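Local coordinates for glutathione S-transferase (PDB 7MIQ), which probably catalyses the conjugation of reduced glutathione to electrophilic compounds, as a transferase of the Gtt2 class, at residues 104-109 with 167-172; 141-146 with 184-189; 153-158 with 190-195. All coordinates share one frame; numbering follows the deposited sequence.

In the fold
All three contacts lie in the helical C-terminal domain, moving from core towards surface. Contact 1, its centre about 7 Å from that of the chain, pairs helix 88-114 with helix 162-177 through a buried interface of apolar side chains and bare backbone, with no hydrogen bond across it. Contacts 2 and 3, with centres about 18 and 15 Å out, are partly buried and share helix 187-196: contact 2 sets it, with the turn before it, against helix 127-151, contact 3 against the loop 153-158. There polar groups join in, a carboxylate accepting backbone N-H groups in contact 2, an arginine and a glutamine binding the loop in contact 3. I171 packs on L142 between contacts 1 and 2.

Contact 1 (104-109 with 167-172)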
loop_
_atom_site.group_PDB
_atom_site.type_symbol
_atom_site.label_atom_id
_atom_site.label_comp_id
_atom_site.label_asym_id
_atom_site.label_seq_id
_atom_site.Cartn_x
_atom_site.Cartn_y
_atom_site.Cartn_z
ATOM N N GLN A 104 -0.310 -8.946 -2.657
ATOM C CA GLN A 104 -0.327 -10.349 -3.048
ATOM C C GLN A 104 -1.406 -10.664 -4.075
ATOM O O GLN A 104 -1.335 -11.712 -4.724
ATOM C CB GLN A 104 -0.498 -11.234 -1.809
ATOM C CG GLN A 104 0.567 -10.984 -0.743
ATOM C CD GLN A 104 0.357 -11.803 0.518
ATOM O OE1 GLN A 104 -0.102 -12.944 0.458
ATOM N NE2 GLN A 104 0.692 -11.221 1.669
ATOM N N GLY A 105 -2.389 -9.785 -4.250
ATOM C CA GLY A 105 -3.456 -10.054 -5.191
ATOM C C GLY A 105 -3.558 -9.061 -6.332
ATOM O O GLY A 105 -3.216 -9.386 -7.474
ATOM N N LEU A 106 -4.023 -7.844 -6.029
ATOM C CA LEU A 106 -4.338 -6.873 -7.074
ATOM C C LEU A 106 -3.110 -6.526 -7.906
ATOM O O LEU A 106 -3.151 -6.577 -9.140
ATOM C CB LEU A 106 -4.933 -5.608 -6.453
ATOM C CG LEU A 106 -5.384 -4.546 -7.454
ATOM C CD1 LEU A 106 -6.427 -5.117 -8.411
ATOM C CD2 LEU A 106 -5.930 -3.327 -6.729
ATOM N N TYR A 107 -2.012 -6.151 -7.245
ATOM C CA TYR A 107 -0.810 -5.754 -7.973
ATOM C C TYR A 107 -0.303 -6.885 -8.861
ATOM O O TYR A 107 0.090 -6.654 -10.012
ATOM C CB TYR A 107 0.278 -5.320 -6.990
ATOM C CG TYR A 107 0.001 -4.048 -6.213
ATOM C CD1 TYR A 107 -0.967 -3.141 -6.629
ATOM C CD2 TYR A 107 0.726 -3.751 -5.063
ATOM C CE1 TYR A 107 -1.209 -1.975 -5.914
ATOM C CE2 TYR A 107 0.492 -2.594 -4.343
ATOM C CZ TYR A 107 -0.475 -1.709 -4.772
ATOM O OH TYR A 107 -0.703 -0.556 -4.052
ATOM N N ALA A 108 -0.302 -8.117 -8.345
ATOM C CA ALA A 108 0.113 -9.257 -9.154
ATOM C C ALA A 108 -0.836 -9.493 -10.323
ATOM O O ALA A 108 -0.396 -9.910 -11.401
ATOM C CB ALA A 108 0.211 -10.510 -8.285
ATOM N N ALA A 109 -2.133 -9.230 -10.134
ATOM C CA ALA A 109 -3.085 -9.396 -11.228
ATOM C C ALA A 109 -2.870 -8.345 -12.309
ATOM O O ALA A 109 -2.949 -8.653 -13.504
ATOM C CB ALA A 109 -4.516 -9.335 -10.696
ATOM N N GLY A 167 -10.919 -6.078 -3.091
ATOM C CA GLY A 167 -10.980 -7.500 -3.396
ATOM C C GLY A 167 -11.860 -7.800 -4.595
ATOM O O GLY A 167 -11.536 -8.661 -5.419
ATOM N N TYR A 168 -12.988 -7.093 -4.705
ATOM C CA TYR A 168 -13.883 -7.261 -5.846
ATOM C C TYR A 168 -13.171 -6.941 -7.156
ATOM O O TYR A 168 -13.269 -7.704 -8.126
ATOM C CB TYR A 168 -15.118 -6.378 -5.643
ATOM C CG TYR A 168 -16.025 -6.164 -6.841
ATOM C CD1 TYR A 168 -17.074 -7.036 -7.114
ATOM C CD2 TYR A 168 -15.863 -5.057 -7.666
ATOM C CE1 TYR A 168 -17.921 -6.821 -8.201
ATOM C CE2 TYR A 168 -16.697 -4.836 -8.746
ATOM C CZ TYR A 168 -17.723 -5.717 -9.009
ATOM O OH TYR A 168 -18.549 -5.479 -10.084
ATOM N N ILE A 169 -12.424 -5.834 -7.195
ATOM C CA ILE A 169 -11.658 -5.492 -8.391
ATOM C C ILE A 169 -10.605 -6.558 -8.674
ATOM O O ILE A 169 -10.391 -6.947 -9.830
ATOM C CB ILE A 169 -11.026 -4.093 -8.244
ATOM C CG1 ILE A 169 -12.110 -3.016 -8.149
ATOM C CG2 ILE A 169 -10.077 -3.800 -9.408
ATOM C CD1 ILE A 169 -12.986 -2.918 -9.381
ATOM N N PHE A 170 -9.939 -7.053 -7.625
ATOM C CA PHE A 170 -8.926 -8.094 -7.799
ATOM C C PHE A 170 -9.531 -9.361 -8.394
ATOM O O PHE A 170 -9.007 -9.914 -9.369
ATOM C CB PHE A 170 -8.243 -8.388 -6.456
ATOM C CG PHE A 170 -7.573 -9.741 -6.384
ATOM C CD1 PHE A 170 -6.592 -10.105 -7.294
ATOM C CD2 PHE A 170 -7.920 -10.645 -5.389
ATOM C CE1 PHE A 170 -5.980 -11.352 -7.221
ATOM C CE2 PHE A 170 -7.315 -11.889 -5.309
ATOM C CZ PHE A 170 -6.342 -12.242 -6.226
ATOM N N ILE A 171 -10.638 -9.838 -7.821
ATOM C CA ILE A 171 -11.261 -11.051 -8.345
ATOM C C ILE A 171 -11.812 -10.808 -9.748
ATOM O O ILE A 171 -11.768 -11.705 -10.601
ATOM C CB ILE A 171 -12.343 -11.561 -7.370
ATOM C CG1 ILE A 171 -11.702 -12.072 -6.072
ATOM C CG2 ILE A 171 -13.196 -12.655 -8.010
ATOM C CD1 ILE A 171 -10.614 -13.126 -6.279
ATOM N N GLY A 172 -12.313 -9.600 -10.023
ATOM C CA GLY A 172 -12.688 -9.259 -11.388
ATOM C C GLY A 172 -11.529 -9.392 -12.358
ATOM O O GLY A 172 -11.689 -9.918 -13.465
#
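G105 and F170 meet by backbone against ring. The CA of G105 lies over one face of the phenyl group, 3.8 Å from its centroid and 23° off the ring normal, a CH-pi contact displaced towards the rim. With no side chain at 105, the ring comes down directly on the main chain: CD1 of F170 is 3.3 Å from the carbonyl carbon of G105, and CE1 lies close to the oxygen of the same group. From its CA the F170 side chain sets out towards helix 88-114, with CG anti to the backbone N (chi1 159°). The glycine sits in a wider, pi-type turn at 104-107, within a helix that otherwise continues on both sides.

The two helices, 88-114 and 162-177, belong to the all-helical C-terminal domain of the glutathione S-transferase fold. Their local axes pass 8.9 Å apart at 44°, and the CA atoms of L106 and F170 are only 4.8 Å from each other, so this is a close crossing in the domain core. Helix 127-151 packs on it through V138, which touches F170, while R14 of helix 10-22 in the thioredoxin-like domain touches both L106 and I169.

Apolar side-chain contacts make up the rest. One methyl of L106, CD1, meets CG2 of I169 at 4.0 Å, the two side chains crossing obliquely, and the same CD1 also lies 4.2 Å from CB of F170. At the edge of the phenyl ring, near its plane, the CB of A109 approaches CD1 of F170 to 4.1 Å.

Contact 2 (141-146 with 184-189)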
loop_
_atom_site.group_PDB
_atom_site.type_symbol
_atom_site.label_atom_id
_atom_site.label_comp_id
_atom_site.label_asym_id
_atom_site.label_seq_id
_atom_site.Cartn_x
_atom_site.Cartn_y
_atom_site.Cartn_z
ATOM N N PHE A 141 -2.232 -16.903 -3.988
ATOM C CA PHE A 141 -2.923 -16.126 -2.966
ATOM C C PHE A 141 -4.388 -16.526 -2.826
ATOM O O PHE A 141 -4.962 -16.370 -1.743
ATOM C CB PHE A 141 -2.809 -14.630 -3.269
ATOM C CG PHE A 141 -3.608 -13.760 -2.335
ATOM C CD1 PHE A 141 -3.349 -13.763 -0.973
ATOM C CD2 PHE A 141 -4.612 -12.938 -2.819
ATOM C CE1 PHE A 141 -4.082 -12.967 -0.108
ATOM C CE2 PHE A 141 -5.347 -12.135 -1.960
ATOM C CZ PHE A 141 -5.084 -12.152 -0.603
ATOM N N LEU A 142 -5.003 -17.045 -3.888
ATOM C CA LEU A 142 -6.430 -17.359 -3.837
ATOM C C LEU A 142 -6.819 -18.326 -2.720
ATOM O O LEU A 142 -7.863 -18.090 -2.086
ATOM C CB LEU A 142 -6.894 -17.901 -5.194
ATOM C CG LEU A 142 -6.917 -16.924 -6.366
ATOM C CD1 LEU A 142 -7.223 -17.673 -7.655
ATOM C CD2 LEU A 142 -7.933 -15.815 -6.129
ATOM N N PRO A 143 -6.081 -19.410 -2.439
ATOM C CA PRO A 143 -6.456 -20.240 -1.279
ATOM C C PRO A 143 -6.446 -19.473 0.029
ATOM O O PRO A 143 -7.320 -19.689 0.879
ATOM C CB PRO A 143 -5.398 -21.355 -1.288
ATOM C CG PRO A 143 -4.931 -21.425 -2.688
ATOM C CD PRO A 143 -4.986 -20.023 -3.213
ATOM N N THR A 144 -5.473 -18.575 0.215
ATOM C CA THR A 144 -5.429 -17.767 1.430
ATOM C C THR A 144 -6.676 -16.901 1.559
ATOM O O THR A 144 -7.239 -16.765 2.653
ATOM C CB THR A 144 -4.171 -16.896 1.435
ATOM O OG1 THR A 144 -3.013 -17.729 1.326
ATOM C CG2 THR A 144 -4.088 -16.079 2.714
ATOM N N LEU A 145 -7.122 -16.307 0.451
ATOM C CA LEU A 145 -8.335 -15.496 0.487
ATOM C C LEU A 145 -9.569 -16.354 0.735
ATOM O O LEU A 145 -10.467 -15.958 1.486
ATOM C CB LEU A 145 -8.481 -14.716 -0.818
ATOM C CG LEU A 145 -9.660 -13.747 -0.895
ATOM C CD1 LEU A 145 -9.599 -12.738 0.244
ATOM C CD2 LEU A 145 -9.671 -13.038 -2.252
ATOM N N ASP A 146 -9.639 -17.526 0.102
ATOM C CA ASP A 146 -10.790 -18.399 0.304
ATOM C C ASP A 146 -10.881 -18.870 1.752
ATOM O O ASP A 146 -11.973 -18.922 2.329
ATOM C CB ASP A 146 -10.716 -19.593 -0.644
ATOM C CG ASP A 146 -11.958 -20.457 -0.585
ATOM O OD1 ASP A 146 -12.969 -20.094 -1.225
ATOM O OD2 ASP A 146 -11.929 -21.489 0.113
ATOM N N GLU A 184 -15.322 -21.662 -9.422
ATOM C CA GLU A 184 -15.413 -23.119 -9.402
ATOM C C GLU A 184 -14.573 -23.705 -8.277
ATOM O O GLU A 184 -14.997 -24.646 -7.596
ATOM C CB GLU A 184 -14.967 -23.700 -10.745
ATOM C CG GLU A 184 -15.836 -23.315 -11.925
ATOM C CD GLU A 184 -17.238 -23.873 -11.826
ATOM O OE1 GLU A 184 -17.388 -25.112 -11.871
ATOM O OE2 GLU A 184 -18.187 -23.073 -11.692
ATOM N N LYS A 185 -13.378 -23.157 -8.066
ATOM C CA LYS A 185 -12.392 -23.737 -7.126
ATOM C C LYS A 185 -12.494 -23.160 -5.715
ATOM O O LYS A 185 -12.050 -23.851 -4.799
ATOM C CB LYS A 185 -10.989 -23.480 -7.664
ATOM C CG LYS A 185 -10.809 -23.656 -9.165
ATOM C CD LYS A 185 -9.551 -22.992 -9.682
ATOM C CE LYS A 185 -8.862 -23.788 -10.769
ATOM N NZ LYS A 185 -7.965 -24.824 -10.205
ATOM N N TYR A 186 -13.070 -21.978 -5.519
ATOM C CA TYR A 186 -13.028 -21.311 -4.220
ATOM C C TYR A 186 -14.430 -20.856 -3.838
ATOM O O TYR A 186 -14.826 -19.711 -4.103
ATOM C CB TYR A 186 -12.018 -20.165 -4.249
ATOM C CG TYR A 186 -10.625 -20.662 -4.572
ATOM C CD1 TYR A 186 -9.905 -21.409 -3.645
ATOM C CD2 TYR A 186 -10.041 -20.413 -5.810
ATOM C CE1 TYR A 186 -8.637 -21.879 -3.932
ATOM C CE2 TYR A 186 -8.769 -20.881 -6.106
ATOM C CZ TYR A 186 -8.075 -21.612 -5.163
ATOM O OH TYR A 186 -6.811 -22.081 -5.449
ATOM N N PRO A 187 -15.210 -21.734 -3.198
ATOM C CA PRO A 187 -16.621 -21.413 -2.931
ATOM C C PRO A 187 -16.811 -20.258 -1.970
ATOM O O PRO A 187 -17.837 -19.571 -2.045
ATOM C CB PRO A 187 -17.178 -22.719 -2.339
ATOM C CG PRO A 187 -16.181 -23.777 -2.694
ATOM C CD PRO A 187 -14.854 -23.096 -2.766
ATOM N N ASN A 188 -15.863 -20.030 -1.061
ATOM C CA ASN A 188 -16.006 -18.935 -0.109
ATOM C C ASN A 188 -15.752 -17.589 -0.777
ATOM O O ASN A 188 -16.436 -16.605 -0.478
ATOM C CB ASN A 188 -15.068 -19.159 1.075
ATOM C CG ASN A 188 -15.384 -20.448 1.820
ATOM O OD1 ASN A 188 -14.598 -21.396 1.814
ATOM N ND2 ASN A 188 -16.548 -20.490 2.450
ATOM N N ILE A 189 -14.779 -17.524 -1.688
ATOM C CA ILE A 189 -14.660 -16.339 -2.535
ATOM C C ILE A 189 -15.937 -16.146 -3.342
ATOM O O ILE A 189 -16.444 -15.028 -3.476
ATOM C CB ILE A 189 -13.429 -16.446 -3.451
ATOM C CG1 ILE A 189 -12.153 -16.624 -2.626
ATOM C CG2 ILE A 189 -13.330 -15.217 -4.360
ATOM C CD1 ILE A 189 -10.890 -16.770 -3.472
#
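D146 and I189 bring the backbones of helix 127-151 and helix 187-196 nearest, their CA atoms 5.2 Å apart, a few residues after segment 184-189 leaves helix 182-185 at Y186.

The carboxylate of D146 carries the polar part. With CG anti to the backbone N (chi1 -174°), its OD1 receives the amide N of I189 at 3.2 Å in a fairly straight bond (158°), met on the anti side and tilted out of the carboxylate plane. The amide N of N188 adds a weak, more bent bond to the same oxygen at 2.9 Å. Both amides belong to the first turn of helix 187-196, whose N-terminal end would be expected to favour a negative charge here. Y186 itself holds the N-cap position of that helix.

This junction belongs to the helical domain of the glutathione S-transferase fold, in which the later helices pack back against the long helix 127-151. F170 and I171 of helix 162-177 pack against L142, and I171 also touches I189.

The other contacts are made by the tyrosine ring and aliphatic groups. The CB of L142 stands over one face of the Y186 ring, 4.1 Å from the centroid and 28° off the normal, and K185 CB lies over the opposite face. At the far end of that ring, P143 CG comes within 3.4 Å of the phenol OH of Y186. I189 extends between the helices, where its CD1 meets CD2 of L142 and CD2 of L145, each at 4.1 Å; its side chain crosses those of both leucines at about a right angle.

Contact 3 (153-158 with 190-195); sequences EYIATD and ARWFEQ
W192 carries I155 on one face of its indole, where CG1 of the isoleucine stands 3.7 Å above the plane and towards the rim, while E153 O and Y154 CD1 lie at the indole edge, near its plane. The guanidinium of R191 has W192 CB over one face and E153 O at its edge, in plane; the edge of the Y154 ring meets D158 O.

The loop 153-158 leads into helix 162-177, whose S161 and D164 have the spacing of the N-capping box familiar from the glutathione S-transferase fold. D164 OD1 accepts hydrogen bonds from both I155 N and the indole NE1 of W192, so a single carboxylate oxygen joins the loop to helix 187-196.

Polar bonds flank this apolar centre. R191 is bent at chi2 and chi3, and its NH1 reaches the carbonyl O of E153 at 2.8 Å, nearly straight (167°), in the carbonyl plane and on a lone pair. NH2 adds a weak bond to the same oxygen and also binds L149 O, in the last turn of helix 127-151. NH1 further donates to OE1 of Q195 at 3.0 Å, from above the plane of that amide's carbonyl, which helps fix how the amide is turned.

The other end of that amide serves the loop. Q195 is extended beyond CG, and its NE2 donates to OE2 of E153, met on the anti side, at an unusually short distance whose exact value is doubtful; it also makes a weak bond to the OH of Y154 at 3.0 Å. On the apolar side, I155 CD1 lies 3.6 Å from CZ2 of W192.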
loop_
_atom_site.group_PDB
_atom_site.type_symbol
_atom_site.label_atom_id
_atom_site.label_comp_id
_atom_site.label_asym_id
_atom_site.label_seq_id
_atom_site.Cartn_x
_atom_site.Cartn_y
_atom_site.Cartn_z
ATOM N N GLU A 153 -17.123 -12.939 7.226
ATOM C CA GLU A 153 -18.101 -12.615 6.192
ATOM C C GLU A 153 -17.502 -11.696 5.134
ATOM O O GLU A 153 -17.823 -11.813 3.945
ATOM C CB GLU A 153 -19.351 -11.988 6.807
ATOM C CG GLU A 153 -20.474 -11.833 5.788
ATOM C CD GLU A 153 -21.782 -11.374 6.394
ATOM O OE1 GLU A 153 -21.835 -11.170 7.626
ATOM O OE2 GLU A 153 -22.758 -11.212 5.629
ATOM N N TYR A 154 -16.634 -10.778 5.543
ATOM C CA TYR A 154 -15.927 -9.900 4.625
ATOM C C TYR A 154 -14.427 -10.075 4.837
ATOM O O TYR A 154 -13.987 -10.791 5.739
ATOM C CB TYR A 154 -16.383 -8.448 4.813
ATOM C CG TYR A 154 -17.857 -8.275 4.489
ATOM C CD1 TYR A 154 -18.284 -8.144 3.175
ATOM C CD2 TYR A 154 -18.822 -8.280 5.492
ATOM C CE1 TYR A 154 -19.626 -8.001 2.865
ATOM C CE2 TYR A 154 -20.171 -8.140 5.192
ATOM C CZ TYR A 154 -20.564 -8.000 3.875
ATOM O OH TYR A 154 -21.897 -7.857 3.561
ATOM N N ILE A 155 -13.625 -9.438 3.982
ATOM C CA ILE A 155 -12.200 -9.762 3.954
ATOM C C ILE A 155 -11.506 -9.278 5.223
ATOM O O ILE A 155 -10.836 -10.054 5.916
ATOM C CB ILE A 155 -11.534 -9.184 2.694
ATOM C CG1 ILE A 155 -12.125 -9.834 1.437
ATOM C CG2 ILE A 155 -10.036 -9.423 2.746
ATOM C CD1 ILE A 155 -11.550 -9.287 0.140
ATOM N N ALA A 156 -11.642 -7.990 5.542
ATOM C CA ALA A 156 -10.848 -7.407 6.622
ATOM C C ALA A 156 -11.467 -7.662 7.990
ATOM O O ALA A 156 -10.744 -7.906 8.964
ATOM C CB ALA A 156 -10.682 -5.902 6.398
ATOM N N THR A 157 -12.793 -7.571 8.085
ATOM C CA THR A 157 -13.527 -7.708 9.340
ATOM C C THR A 157 -14.833 -8.440 9.044
ATOM O O THR A 157 -15.037 -8.970 7.947
ATOM C CB THR A 157 -13.807 -6.340 9.983
ATOM O OG1 THR A 157 -14.681 -5.592 9.134
ATOM C CG2 THR A 157 -12.521 -5.542 10.203
ATOM N N ASP A 158 -15.735 -8.457 10.025
ATOM C CA ASP A 158 -17.086 -8.957 9.800
ATOM C C ASP A 158 -18.001 -7.924 9.154
ATOM O O ASP A 158 -19.176 -8.226 8.917
ATOM C CB ASP A 158 -17.694 -9.451 11.113
ATOM C CG ASP A 158 -17.124 -10.787 11.547
ATOM O OD1 ASP A 158 -17.057 -11.703 10.697
ATOM O OD2 ASP A 158 -16.725 -10.913 12.722
ATOM N N ALA A 190 -16.484 -17.238 -3.878
ATOM C CA ALA A 190 -17.696 -17.136 -4.683
ATOM C C ALA A 190 -18.862 -16.617 -3.847
ATOM O O ALA A 190 -19.577 -15.700 -4.267
ATOM C CB ALA A 190 -18.024 -18.493 -5.306
ATOM N N ARG A 191 -19.059 -17.193 -2.656
ATOM C CA ARG A 191 -20.090 -16.714 -1.733
ATOM C C ARG A 191 -19.944 -15.221 -1.473
ATOM O O ARG A 191 -20.910 -14.456 -1.585
ATOM C CB ARG A 191 -20.005 -17.492 -0.414
ATOM C CG ARG A 191 -21.082 -17.177 0.636
ATOM C CD ARG A 191 -20.777 -15.938 1.500
ATOM N NE ARG A 191 -19.473 -15.987 2.155
ATOM C CZ ARG A 191 -18.885 -14.942 2.723
ATOM N NH1 ARG A 191 -19.452 -13.746 2.726
ATOM N NH2 ARG A 191 -17.694 -15.099 3.299
ATOM N N TRP A 192 -18.743 -14.803 -1.073
ATOM C CA TRP A 192 -18.493 -13.396 -0.782
ATOM C C TRP A 192 -18.700 -12.535 -2.021
ATOM O O TRP A 192 -19.321 -11.468 -1.949
ATOM C CB TRP A 192 -17.074 -13.243 -0.225
ATOM C CG TRP A 192 -16.476 -11.863 -0.326
ATOM C CD1 TRP A 192 -16.593 -10.845 0.577
ATOM C CD2 TRP A 192 -15.644 -11.369 -1.384
ATOM N NE1 TRP A 192 -15.897 -9.741 0.138
ATOM C CE2 TRP A 192 -15.305 -10.039 -1.063
ATOM C CE3 TRP A 192 -15.156 -11.923 -2.573
ATOM C CZ2 TRP A 192 -14.504 -9.251 -1.893
ATOM C CZ3 TRP A 192 -14.357 -11.143 -3.394
ATOM C CH2 TRP A 192 -14.038 -9.821 -3.048
ATOM N N PHE A 193 -18.208 -12.993 -3.174
ATOM C CA PHE A 193 -18.349 -12.203 -4.392
ATOM C C PHE A 193 -19.810 -12.080 -4.810
ATOM O O PHE A 193 -20.247 -11.006 -5.243
ATOM C CB PHE A 193 -17.519 -12.813 -5.518
ATOM C CG PHE A 193 -17.337 -11.894 -6.695
ATOM C CD1 PHE A 193 -18.286 -11.836 -7.701
ATOM C CD2 PHE A 193 -16.220 -11.086 -6.786
ATOM C CE1 PHE A 193 -18.120 -10.988 -8.783
ATOM C CE2 PHE A 193 -16.048 -10.235 -7.868
ATOM C CZ PHE A 193 -17.002 -10.186 -8.862
ATOM N N GLU A 194 -20.578 -13.167 -4.703
ATOM C CA GLU A 194 -22.011 -13.079 -4.973
ATOM C C GLU A 194 -22.663 -12.036 -4.074
ATOM O O GLU A 194 -23.524 -11.268 -4.518
ATOM C CB GLU A 194 -22.662 -14.450 -4.776
ATOM C CG GLU A 194 -24.183 -14.466 -4.914
ATOM C CD GLU A 194 -24.649 -14.782 -6.327
ATOM O OE1 GLU A 194 -23.793 -15.045 -7.201
ATOM O OE2 GLU A 194 -25.877 -14.769 -6.566
ATOM N N GLN A 195 -22.233 -11.979 -2.814
ATOM C CA GLN A 195 -22.786 -11.038 -1.848
ATOM C C GLN A 195 -22.401 -9.603 -2.193
ATOM O O GLN A 195 -23.261 -8.720 -2.282
ATOM C CB GLN A 195 -22.282 -11.425 -0.456
ATOM C CG GLN A 195 -22.971 -10.792 0.719
ATOM C CD GLN A 195 -22.572 -11.472 2.019
ATOM O OE1 GLN A 195 -22.143 -12.629 2.022
ATOM N NE2 GLN A 195 -22.702 -10.754 3.127
#